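Local structure of viral macrophage inflammatory protein 2 (2FHT) at residues 60-63 / 64-67. The protein binds a wide range of chemokine receptors, including human CXCR4, and thereby blocks infection by several strains of HIV-1. Numbering follows the deposited sequence.
Sequences KKLM and QQLP
Gln64, Gln65 and Leu66 each return a backbone N-H to the carbonyl four residues back, on Lys60, Lys61 and Leu62; these bonds form the last turn of the C-terminal helix (57-65), which packs across the three-stranded antiparallel sheet of the chemokine fold, the third being made by Leu66 just past the helix end. The straightest runs from Gln65 N to Lys61 O (3.0 Å, 174° at the hydrogen). Gln64 N reaches Lys60 O from above the carbonyl plane; Lys61 O takes, besides its straight bond, a weak one from Gln64 N. Leu66 N still bonds to Leu62 O at 2.8 Å, although Leu66 itself has already left helical backbone angles. On the buried side, Leu62 and Leu66, one turn apart, both touch Phe42 of strand 39-44 and Leu25 of strand 25-30; branched, purely apolar side chains suit this sheet-facing stripe. Their closest side-chain atoms, Leu62 CB and Leu66 CD1, are 4.3 Å apart. Partly exposed Met63 sets its flexible apolar chain against Val40. Lysines and glutamines occupy the exposed positions, where their polar ends can meet water. With CG beside its backbone N (chi1 -78°), Gln64 lays its aliphatic stem against the preceding turn, CG 3.3 Å from Lys60 O. In Gln65, CG sits between backbone N and carbonyl carbon (chi1 41°), only 2.9 Å from Lys61 O, a tight approach for a methylene carbon.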
loop_
_atom_site.group_PDB
_atom_site.type_symbol
_atom_site.label_atom_id
_atom_site.label_comp_id
_atom_site.label_asym_id
_atom_site.label_seq_id
_atom_site.Cartn_x
_atom_site.Cartn_y
_atom_site.Cartn_z
ATOM N N LYS A 60 -2.118 -8.166 -5.102
ATOM C CA LYS A 60 -2.393 -7.797 -6.487
ATOM C C LYS A 60 -3.888 -7.891 -6.743
ATOM O O LYS A 60 -4.439 -7.158 -7.555
ATOM C CB LYS A 60 -1.590 -8.689 -7.433
ATOM C CG LYS A 60 -0.097 -8.544 -7.192
ATOM C CD LYS A 60 0.743 -8.984 -8.364
ATOM C CE LYS A 60 1.024 -10.450 -8.306
ATOM N NZ LYS A 60 1.999 -10.793 -9.357
ATOM N N LYS A 61 -4.532 -8.748 -5.959
ATOM C CA LYS A 61 -5.968 -8.980 -5.991
ATOM C C LYS A 61 -6.634 -7.748 -5.401
ATOM O O LYS A 61 -7.601 -7.216 -5.945
ATOM C CB LYS A 61 -6.300 -10.191 -5.108
ATOM C CG LYS A 61 -7.176 -11.239 -5.752
ATOM C CD LYS A 61 -7.252 -12.453 -4.846
ATOM C CE LYS A 61 -5.868 -13.044 -4.587
ATOM N NZ LYS A 61 -5.889 -14.154 -3.588
ATOM N N LEU A 62 -6.140 -7.310 -4.255
ATOM C CA LEU A 62 -6.704 -6.120 -3.634
ATOM C C LEU A 62 -6.467 -4.904 -4.529
ATOM O O LEU A 62 -7.272 -3.983 -4.553
ATOM C CB LEU A 62 -6.079 -5.882 -2.254
ATOM C CG LEU A 62 -6.577 -6.784 -1.112
ATOM C CD1 LEU A 62 -5.723 -6.597 0.129
ATOM C CD2 LEU A 62 -8.050 -6.470 -0.831
ATOM N N MET A 63 -5.325 -4.880 -5.209
ATOM C CA MET A 63 -4.993 -3.784 -6.095
ATOM C C MET A 63 -6.010 -3.725 -7.232
ATOM O O MET A 63 -6.369 -2.638 -7.690
ATOM C CB MET A 63 -3.572 -3.945 -6.627
ATOM C CG MET A 63 -2.507 -3.668 -5.587
ATOM S SD MET A 63 -0.868 -4.273 -6.071
ATOM C CE MET A 63 -0.407 -3.164 -7.357
ATOM N N GLN A 64 -6.483 -4.897 -7.657
ATOM C CA GLN A 64 -7.485 -5.002 -8.715
ATOM C C GLN A 64 -8.812 -4.488 -8.194
ATOM O O GLN A 64 -9.422 -3.609 -8.789
ATOM C CB GLN A 64 -7.732 -6.454 -9.108
ATOM C CG GLN A 64 -6.721 -7.122 -9.993
ATOM C CD GLN A 64 -7.238 -8.468 -10.508
ATOM O OE1 GLN A 64 -6.774 -8.967 -11.523
ATOM N NE2 GLN A 64 -8.247 -9.022 -9.842
ATOM N N GLN A 65 -9.293 -5.081 -7.105
ATOM C CA GLN A 65 -10.588 -4.682 -6.560
ATOM C C GLN A 65 -10.745 -3.323 -5.907
ATOM O O GLN A 65 -11.853 -2.791 -5.864
ATOM C CB GLN A 65 -11.153 -5.768 -5.652
ATOM C CG GLN A 65 -10.163 -6.421 -4.751
ATOM C CD GLN A 65 -10.739 -7.672 -4.105
ATOM O OE1 GLN A 65 -11.002 -7.696 -2.903
ATOM N NE2 GLN A 65 -10.949 -8.715 -4.914
ATOM N N LEU A 66 -9.657 -2.765 -5.373
ATOM C CA LEU A 66 -9.740 -1.469 -4.724
ATOM C C LEU A 66 -9.310 -0.352 -5.661
ATOM O O LEU A 66 -8.547 -0.589 -6.597
ATOM C CB LEU A 66 -8.834 -1.437 -3.486
ATOM C CG LEU A 66 -9.175 -2.298 -2.265
ATOM C CD1 LEU A 66 -8.026 -2.202 -1.289
ATOM C CD2 LEU A 66 -10.469 -1.846 -1.605
ATOM N N PRO A 67 -9.819 0.880 -5.440
ATOM C CA PRO A 67 -9.428 2.011 -6.297
ATOM C C PRO A 67 -8.126 2.635 -5.752
ATOM O O PRO A 67 -7.825 2.511 -4.557
ATOM C CB PRO A 67 -10.595 2.979 -6.123
ATOM C CG PRO A 67 -10.942 2.780 -4.697
ATOM C CD PRO A 67 -10.914 1.274 -4.536
#